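Local coordinates for protein HD superfamily hydrolase (Clostridium acetobutylicum ATCC 824, PDB 3CCG) that probably hydrolyses diadenosine tetraphosphate symmetrically to two ADP, as an HD-domain enzyme that binds a pair of iron ions, at residues I126-Y131 with N153-M158; N162-V167 with N177-R182; R136-K139 with E143-K146. All coordinates share one frame; numbering follows the deposited sequence.

Contact 1 of 3, residues I126-Y131 with N153-M158; sequences IYIADY and NKALLM. With FE (Fe (III) ion), chain C.
Tyr127 and Ile128 both send their first side-chain bond anti to the backbone N, at chi1 173° and -152°; with their CB atoms already directed at helix 152-170, these torsions carry the ring and CG1 on from helix 121-132 toward Leu156 and Ala155. In the conformer given, one of two for this residue, the CG branch point of Leu156 lies 3.9 Å from CD1 of the Tyr127 ring, the two side chains crossing obliquely. The CD1 methyl of Ile128 touches two neighbours, 4.1 Å from both CB of Ala155 and CD1 of Leu156. Alanine suits its place because so small a side chain lets this methyl come close to the helix backbone, 3.8 Å from Ala155 O. At their nearest the short helix axes pass 10.3 Å apart, their directions 62° from one another.

The contact is buried and apolar between side chains, with no hydrogen bond between the two segments. The phenol of Tyr127 finds its polar partner elsewhere, in Ser159 OG, one turn further along helix 152-170, while its ring meets Phe160. Asp130 binds iron through OD1 at 2.2 Å, alongside His23, His52 and Asp53, the signature of the HD-domain metal site. Apolar side chains thus hold one side of the helix whose other side presents Asp130 to iron, and Tyr127 also lies near His112, a ligand of the second iron.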
loop_
_atom_site.group_PDB
_atom_site.type_symbol
_atom_site.label_atom_id
_atom_site.label_comp_id
_atom_site.label_asym_id
_atom_site.label_seq_id
_atom_site.Cartn_x
_atom_site.Cartn_y
_atom_site.Cartn_z
ATOM N N ILE A 126 15.622 -15.338 2.493
ATOM C CA ILE A 126 14.890 -15.811 3.682
ATOM C C ILE A 126 13.389 -15.593 3.449
ATOM O O ILE A 126 12.552 -16.479 3.681
ATOM C CB ILE A 126 15.390 -15.171 4.982
ATOM C CG1 ILE A 126 16.880 -15.549 5.199
ATOM C CG2 ILE A 126 14.509 -15.580 6.148
ATOM C CD1 ILE A 126 17.220 -17.051 5.074
ATOM N N TYR A 127 13.058 -14.434 2.911
ATOM C CA TYR A 127 11.667 -14.136 2.603
ATOM C C TYR A 127 11.038 -15.200 1.666
ATOM O O TYR A 127 9.966 -15.752 1.936
ATOM C CB TYR A 127 11.538 -12.710 2.019
ATOM C CG TYR A 127 10.135 -12.396 1.527
ATOM C CD1 TYR A 127 9.744 -12.850 0.294
ATOM C CD2 TYR A 127 9.193 -11.770 2.333
ATOM C CE1 TYR A 127 8.494 -12.649 -0.178
ATOM C CE2 TYR A 127 7.899 -11.572 1.870
ATOM C CZ TYR A 127 7.561 -12.050 0.619
ATOM O OH TYR A 127 6.300 -11.860 0.039
ATOM N N ILE A 128 11.728 -15.500 0.573
ATOM C CA ILE A 128 11.142 -16.432 -0.390
ATOM C C ILE A 128 11.215 -17.887 0.071
ATOM O O ILE A 128 10.321 -18.690 -0.212
ATOM C CB ILE A 128 11.762 -16.223 -1.796
ATOM C CG1 ILE A 128 10.742 -16.640 -2.867
ATOM C CG2 ILE A 128 13.091 -16.907 -1.925
ATOM C CD1 ILE A 128 9.544 -15.643 -3.010
ATOM N N ALA A 129 12.255 -18.195 0.839
ATOM C CA ALA A 129 12.420 -19.567 1.351
ATOM C C ALA A 129 11.240 -19.992 2.167
ATOM O O ALA A 129 10.809 -21.151 2.084
ATOM C CB ALA A 129 13.716 -19.702 2.187
ATOM N N ASP A 130 10.647 -19.043 2.889
ATOM C CA ASP A 130 9.482 -19.362 3.686
ATOM C C ASP A 130 8.303 -19.912 2.826
ATOM O O ASP A 130 7.600 -20.836 3.224
ATOM C CB ASP A 130 9.069 -18.107 4.449
ATOM C CG ASP A 130 8.078 -18.404 5.534
ATOM O OD1 ASP A 130 8.261 -19.400 6.225
ATOM O OD2 ASP A 130 7.160 -17.594 5.727
ATOM N N TYR A 131 8.143 -19.339 1.640
ATOM C CA TYR A 131 7.108 -19.721 0.665
ATOM C C TYR A 131 7.382 -20.995 -0.125
ATOM O O TYR A 131 6.471 -21.703 -0.497
ATOM C CB TYR A 131 6.886 -18.567 -0.340
ATOM C CG TYR A 131 6.154 -17.404 0.259
ATOM C CD1 TYR A 131 6.828 -16.390 0.942
ATOM C CD2 TYR A 131 4.778 -17.335 0.189
ATOM C CE1 TYR A 131 6.130 -15.337 1.526
ATOM C CE2 TYR A 131 4.086 -16.307 0.782
ATOM C CZ TYR A 131 4.761 -15.304 1.437
ATOM O OH TYR A 131 4.028 -14.273 2.016
ATOM N N ASN A 153 14.117 -11.620 -7.960
ATOM C CA ASN A 153 13.272 -10.427 -7.932
ATOM C C ASN A 153 11.881 -10.709 -8.527
ATOM O O ASN A 153 10.841 -10.237 -8.031
ATOM C CB ASN A 153 13.962 -9.239 -8.632
ATOM C CG ASN A 153 15.137 -8.680 -7.845
ATOM O OD1 ASN A 153 15.251 -8.893 -6.642
ATOM N ND2 ASN A 153 16.022 -7.961 -8.524
ATOM N N LYS A 154 11.853 -11.494 -9.594
ATOM C CA LYS A 154 10.586 -11.884 -10.169
ATOM C C LYS A 154 9.747 -12.657 -9.158
ATOM O O LYS A 154 8.553 -12.467 -9.025
ATOM C CB LYS A 154 10.802 -12.726 -11.443
ATOM C CG LYS A 154 9.518 -13.294 -12.066
ATOM C CD LYS A 154 9.846 -14.262 -13.237
ATOM C CE LYS A 154 8.579 -14.796 -13.935
ATOM N N ALA A 155 10.393 -13.594 -8.455
ATOM C CA ALA A 155 9.703 -14.410 -7.494
ATOM C C ALA A 155 9.095 -13.545 -6.376
ATOM O O ALA A 155 7.971 -13.759 -5.965
ATOM C CB ALA A 155 10.685 -15.456 -6.906
ATOM N N LEU A 156 9.871 -12.600 -5.867
ATOM C CA LEU A 156 9.339 -11.735 -4.796
ATOM C C LEU A 156 8.125 -10.965 -5.307
ATOM O O LEU A 156 7.058 -10.985 -4.679
ATOM C CB LEU A 156 10.383 -10.785 -4.252
ATOM C CG LEU A 156 11.154 -11.277 -3.032
ATOM C CD1 LEU A 156 12.058 -12.438 -3.354
ATOM C CD2 LEU A 156 11.953 -10.103 -2.449
ATOM N N LEU A 157 8.275 -10.393 -6.500
ATOM C CA LEU A 157 7.183 -9.620 -7.080
ATOM C C LEU A 157 5.925 -10.463 -7.200
ATOM O O LEU A 157 4.837 -10.030 -6.821
ATOM C CB LEU A 157 7.661 -9.003 -8.404
ATOM C CG LEU A 157 6.757 -7.994 -9.114
ATOM C CD1 LEU A 157 6.268 -6.920 -8.157
ATOM C CD2 LEU A 157 7.514 -7.371 -10.317
HETATM N N MSE A 158 6.081 -11.697 -7.667
HETATM C CA MSE A 158 4.961 -12.594 -7.777
HETATM C C MSE A 158 4.323 -12.832 -6.404
HETATM O O MSE A 158 3.102 -12.906 -6.253
HETATM C CB MSE A 158 5.435 -13.912 -8.396
HETATM C CG MSE A 158 5.976 -13.756 -9.801
HETATM SE SE MSE A 158 6.896 -15.345 -10.377
HETATM C CE MSE A 158 5.540 -16.604 -9.542
HETATM FE FE FE C . 8.034 -19.119 8.356
HETATM O O HOH W 1 8.037 -17.407 8.362
#

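Contact 2 of 3, residues N162-V167 with N177-R182; sequences NTIKFV and NTIEAR
Ile164 reaches from helix 152-170 over the end of Ile179 and the aliphatic shaft of Arg182, both on helix 176-188. The two helices follow one another in the chain and form a helical hairpin at the C-terminal end of this all-helical protein, away from the iron site. No hydrogen bond joins the two segments, and the contact rests on methyl and methylene groups. CD1 of Ile164 makes both of the closest contacts. It meets CD1 of Ile179 at 3.7 Å, methyl against methyl, with the side chains crossing at about a right angle. Behind it, CG1 of Ile164 lies 3.9 Å from the same Ile179 methyl.

The CB of Ile179 does not head for the other helix; its chi2 of -51° bends the chain so that the terminal methyl comes nearer. Isoleucine suits both places because its CD1 methyl extends beyond the branch and reaches across to the other helix. Arg182 suits its buried place because it combines a long hydrocarbon shaft with a charged end that has partners: NE forms a salt bridge with Asp161, and NH1 donates to the carbonyl of Gly172 of the second subunit. That subunit also packs on the hairpin, its Ile168 against Ile164 and its Leu174 against both Ile179 and Arg182, so the contact lies at the dimer interface. With CG of Arg182 anti to the backbone N (chi1 176°) and the next bond extended, its CD comes to 3.7 Å from CD1 of Ile164.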
loop_
_atom_site.group_PDB
_atom_site.type_symbol
_atom_site.label_atom_id
_atom_site.label_comp_id
_atom_site.label_asym_id
_atom_site.label_seq_id
_atom_site.Cartn_x
_atom_site.Cartn_y
_atom_site.Cartn_z
ATOM N N ASN A 162 0.561 -11.686 -5.117
ATOM C CA ASN A 162 -0.364 -12.687 -4.584
ATOM C C ASN A 162 -0.884 -12.299 -3.203
ATOM O O ASN A 162 -2.063 -12.426 -2.897
ATOM C CB ASN A 162 0.321 -14.047 -4.431
ATOM C CG ASN A 162 0.813 -14.639 -5.738
ATOM O OD1 ASN A 162 0.382 -14.257 -6.823
ATOM N ND2 ASN A 162 1.726 -15.615 -5.630
ATOM N N THR A 163 0.026 -11.864 -2.337
ATOM C CA THR A 163 -0.340 -11.451 -0.996
ATOM C C THR A 163 -1.378 -10.309 -1.019
ATOM O O THR A 163 -2.409 -10.368 -0.368
ATOM C CB THR A 163 0.882 -11.017 -0.190
ATOM O OG1 THR A 163 1.669 -12.189 0.090
ATOM C CG2 THR A 163 0.512 -10.355 1.137
ATOM N N ILE A 164 -1.108 -9.302 -1.832
ATOM C CA ILE A 164 -1.961 -8.129 -1.859
ATOM C C ILE A 164 -3.359 -8.507 -2.358
ATOM O O ILE A 164 -4.371 -8.135 -1.760
ATOM C CB ILE A 164 -1.346 -7.007 -2.712
ATOM C CG1 ILE A 164 -0.042 -6.468 -2.071
ATOM C CG2 ILE A 164 -2.369 -5.836 -2.853
ATOM C CD1 ILE A 164 0.835 -5.712 -3.059
ATOM N N LYS A 165 -3.396 -9.321 -3.409
ATOM C CA LYS A 165 -4.715 -9.746 -3.969
ATOM C C LYS A 165 -5.467 -10.590 -2.937
ATOM O O LYS A 165 -6.669 -10.451 -2.734
ATOM C CB LYS A 165 -4.551 -10.509 -5.285
ATOM C CG LYS A 165 -4.139 -9.625 -6.418
ATOM C CD LYS A 165 -4.145 -10.351 -7.713
ATOM C CE LYS A 165 -2.944 -11.219 -7.870
ATOM N NZ LYS A 165 -2.991 -11.866 -9.204
ATOM N N PHE A 166 -4.727 -11.435 -2.208
ATOM C CA PHE A 166 -5.352 -12.301 -1.213
ATOM C C PHE A 166 -5.940 -11.508 -0.070
ATOM O O PHE A 166 -7.067 -11.731 0.360
ATOM C CB PHE A 166 -4.335 -13.346 -0.704
ATOM C CG PHE A 166 -4.909 -14.310 0.318
ATOM C CD1 PHE A 166 -5.566 -15.456 -0.082
ATOM C CD2 PHE A 166 -4.818 -14.043 1.672
ATOM C CE1 PHE A 166 -6.110 -16.315 0.863
ATOM C CE2 PHE A 166 -5.355 -14.916 2.618
ATOM C CZ PHE A 166 -5.996 -16.049 2.205
ATOM N N VAL A 167 -5.180 -10.531 0.412
ATOM C CA VAL A 167 -5.648 -9.689 1.501
ATOM C C VAL A 167 -6.904 -8.912 1.051
ATOM O O VAL A 167 -7.838 -8.757 1.860
ATOM C CB VAL A 167 -4.525 -8.723 1.995
ATOM C CG1 VAL A 167 -5.079 -7.647 2.898
ATOM C CG2 VAL A 167 -3.409 -9.532 2.694
ATOM N N ASN A 177 4.981 -1.905 4.388
ATOM C CA ASN A 177 6.281 -2.461 3.984
ATOM C C ASN A 177 6.186 -3.335 2.739
ATOM O O ASN A 177 7.079 -3.348 1.885
ATOM C CB ASN A 177 6.966 -3.245 5.107
ATOM C CG ASN A 177 7.781 -2.355 6.019
ATOM O OD1 ASN A 177 8.156 -1.250 5.650
ATOM N ND2 ASN A 177 8.052 -2.834 7.205
ATOM N N THR A 178 5.081 -4.056 2.638
ATOM C CA THR A 178 4.864 -4.931 1.506
ATOM C C THR A 178 4.597 -4.090 0.234
ATOM O O THR A 178 5.144 -4.342 -0.863
ATOM C CB THR A 178 3.787 -5.929 1.768
ATOM O OG1 THR A 178 4.200 -6.729 2.890
ATOM C CG2 THR A 178 3.643 -6.818 0.537
ATOM N N ILE A 179 3.806 -3.033 0.431
ATOM C CA ILE A 179 3.483 -2.150 -0.705
ATOM C C ILE A 179 4.774 -1.458 -1.196
ATOM O O ILE A 179 5.066 -1.394 -2.416
ATOM C CB ILE A 179 2.400 -1.108 -0.313
ATOM C CG1 ILE A 179 1.105 -1.773 0.172
ATOM C CG2 ILE A 179 2.115 -0.167 -1.493
ATOM C CD1 ILE A 179 0.512 -2.845 -0.742
ATOM N N GLU A 180 5.534 -0.964 -0.243
ATOM C CA GLU A 180 6.787 -0.227 -0.533
ATOM C C GLU A 180 7.862 -1.172 -1.115
ATOM O O GLU A 180 8.571 -0.827 -2.059
ATOM C CB GLU A 180 7.270 0.599 0.659
ATOM C CG GLU A 180 6.204 1.662 0.914
ATOM C CD GLU A 180 6.076 2.216 2.306
ATOM O OE1 GLU A 180 6.931 1.934 3.158
ATOM O OE2 GLU A 180 5.075 2.983 2.525
ATOM N N ALA A 181 7.868 -2.419 -0.635
ATOM C CA ALA A 181 8.767 -3.408 -1.166
ATOM C C ALA A 181 8.493 -3.684 -2.647
ATOM O O ALA A 181 9.413 -3.807 -3.473
ATOM C CB ALA A 181 8.639 -4.729 -0.331
ATOM N N ARG A 182 7.229 -3.850 -2.969
ATOM C CA ARG A 182 6.796 -4.087 -4.322
ATOM C C ARG A 182 7.132 -2.875 -5.218
ATOM O O ARG A 182 7.692 -3.046 -6.302
ATOM C CB ARG A 182 5.303 -4.418 -4.381
ATOM C CG ARG A 182 4.744 -4.583 -5.755
ATOM C CD ARG A 182 3.274 -4.817 -5.752
ATOM N NE ARG A 182 2.796 -4.814 -7.138
ATOM C CZ ARG A 182 2.581 -3.689 -7.817
ATOM N NH1 ARG A 182 2.741 -2.512 -7.247
ATOM N NH2 ARG A 182 2.209 -3.750 -9.085
#

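Contact 3 of 3, residues R136-K139 with E143-K146; sequences REFK and ELRK. With PO4 (phosphate ion), chain D.
The loop that follows the metal-binding helix 121-132 of the HD domain is fastened to the next helix, 141-150, by Arg145, whose NH2 donates to the backbone carbonyl O of Arg136 at 2.9 Å. The bond is bent, with an N-H...O angle of 143°, and the donor stands tilted from the carbonyl plane. Arginine suits this place because one guanidinium can serve several acceptors: NH2 also bonds to the carbonyl of Glu133 and NE to that of Ile132, so the group gathers carbonyls along the chain leaving helix 121-132.

An apolar touch supplements this. The CB of Phe138 does not point at helix 141-150, but a chi1 of 59° turns the ring back that way, and its edge at CZ approaches CD2 of Leu144 at 4.2 Å, the side chains roughly perpendicular. Arg136 itself turns its end away, toward the iron site. There NE is held by Asp130 O, and NH2 makes a weak bond of 3.2 Å to O4 of a phosphate ion, probably from the crystallisation liquor. Elsewhere one water bridges two side chains, donating to Glu137 OE1 at 2.6 Å and accepting from Arg145 NH1 at 3.2 Å.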
loop_
_atom_site.group_PDB
_atom_site.type_symbol
_atom_site.label_atom_id
_atom_site.label_comp_id
_atom_site.label_asym_id
_atom_site.label_seq_id
_atom_site.Cartn_x
_atom_site.Cartn_y
_atom_site.Cartn_z
ATOM N N ARG A 136 5.975 -27.004 1.887
ATOM C CA ARG A 136 4.820 -26.207 1.466
ATOM C C ARG A 136 4.147 -26.745 0.204
ATOM O O ARG A 136 4.770 -27.289 -0.697
ATOM C CB ARG A 136 5.164 -24.751 1.289
ATOM C CG ARG A 136 5.351 -24.115 2.642
ATOM C CD ARG A 136 4.990 -22.680 2.618
ATOM N NE ARG A 136 5.151 -22.054 3.917
ATOM C CZ ARG A 136 4.178 -21.965 4.816
ATOM N NH1 ARG A 136 2.973 -22.491 4.541
ATOM N NH2 ARG A 136 4.392 -21.344 5.964
ATOM N N GLU A 137 2.845 -26.517 0.181
ATOM C CA GLU A 137 1.959 -27.007 -0.847
ATOM C C GLU A 137 0.752 -26.075 -0.972
ATOM O O GLU A 137 -0.048 -25.981 -0.068
ATOM C CB GLU A 137 1.521 -28.424 -0.431
ATOM C CG GLU A 137 0.298 -29.002 -1.139
ATOM C CD GLU A 137 0.451 -29.096 -2.641
ATOM O OE1 GLU A 137 1.599 -29.155 -3.151
ATOM O OE2 GLU A 137 -0.609 -29.112 -3.300
ATOM N N PHE A 138 0.708 -25.348 -2.083
ATOM C CA PHE A 138 -0.402 -24.426 -2.387
ATOM C C PHE A 138 -0.412 -24.114 -3.867
ATOM O O PHE A 138 0.558 -24.328 -4.564
ATOM C CB PHE A 138 -0.321 -23.135 -1.534
ATOM C CG PHE A 138 0.956 -22.358 -1.717
ATOM C CD1 PHE A 138 1.102 -21.494 -2.779
ATOM C CD2 PHE A 138 2.036 -22.556 -0.857
ATOM C CE1 PHE A 138 2.307 -20.778 -2.966
ATOM C CE2 PHE A 138 3.223 -21.862 -1.028
ATOM C CZ PHE A 138 3.378 -20.988 -2.082
ATOM N N LYS A 139 -1.537 -23.564 -4.346
ATOM C CA LYS A 139 -1.675 -23.242 -5.759
ATOM C C LYS A 139 -0.583 -22.272 -6.209
ATOM O O LYS A 139 -0.464 -21.155 -5.695
ATOM C CB LYS A 139 -3.063 -22.640 -6.047
ATOM C CG LYS A 139 -3.325 -22.438 -7.530
ATOM C CD LYS A 139 -4.622 -21.675 -7.816
ATOM N N GLU A 143 5.528 -22.492 -9.669
ATOM C CA GLU A 143 6.027 -21.408 -10.527
ATOM C C GLU A 143 6.907 -20.523 -9.698
ATOM O O GLU A 143 7.874 -19.916 -10.178
ATOM C CB GLU A 143 4.885 -20.576 -11.114
ATOM C CG GLU A 143 3.958 -21.377 -12.022
ATOM C CD GLU A 143 3.251 -22.517 -11.285
ATOM O OE1 GLU A 143 2.812 -22.317 -10.131
ATOM O OE2 GLU A 143 3.131 -23.618 -11.858
ATOM N N LEU A 144 6.528 -20.436 -8.430
ATOM C CA LEU A 144 7.256 -19.624 -7.491
ATOM C C LEU A 144 8.638 -20.233 -7.266
ATOM O O LEU A 144 9.615 -19.547 -7.255
ATOM C CB LEU A 144 6.487 -19.538 -6.183
ATOM C CG LEU A 144 6.805 -18.351 -5.307
ATOM C CD1 LEU A 144 6.597 -17.045 -6.088
ATOM C CD2 LEU A 144 5.932 -18.366 -4.063
ATOM N N ARG A 145 8.670 -21.548 -7.114
ATOM C CA ARG A 145 9.933 -22.282 -6.958
ATOM C C ARG A 145 10.814 -22.115 -8.196
ATOM O O ARG A 145 11.993 -21.893 -8.085
ATOM C CB ARG A 145 9.679 -23.767 -6.685
ATOM C CG ARG A 145 9.336 -24.091 -5.238
ATOM C CD ARG A 145 8.756 -25.509 -5.024
ATOM N NE ARG A 145 8.488 -25.765 -3.610
ATOM C CZ ARG A 145 7.549 -26.560 -3.145
ATOM N NH1 ARG A 145 6.729 -27.203 -3.974
ATOM N NH2 ARG A 145 7.385 -26.686 -1.861
ATOM N N LYS A 146 10.218 -22.221 -9.381
ATOM C CA LYS A 146 10.968 -22.020 -10.630
ATOM C C LYS A 146 11.554 -20.628 -10.713
ATOM O O LYS A 146 12.717 -20.445 -11.030
ATOM C CB LYS A 146 10.090 -22.235 -11.872
ATOM C CG LYS A 146 10.003 -23.668 -12.339
ATOM C CD LYS A 146 9.420 -23.746 -13.743
HETATM P P PO4 D . 4.943 -18.213 8.552
HETATM O O1 PO4 D . 5.586 -17.562 9.872
HETATM O O2 PO4 D . 4.957 -17.323 7.290
HETATM O O3 PO4 D . 3.543 -18.716 8.895
HETATM O O4 PO4 D . 5.704 -19.402 8.138
HETATM O O HOH W 2 4.177 -29.138 -3.609
#

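Contact 1 encloses contact 3 along the chain, and contact 2 comes after both. Contacts 1 and 2 share helix 152-170 and have centres about 12 Å apart; they touch where Leu157 CD1 packs at 3.7 Å on Arg182 CG. The centres of contacts 1 and 3 are about 10 Å apart, and the two meet where Leu144 CD1 comes within 3.6 Å of Ala155 O. Contacts 2 and 3, about 17 Å apart between centres, do not touch. Helix 152-170, one arm of the hairpin at the subunit interface, packs with its N-terminal part on the iron-binding helix 121-132.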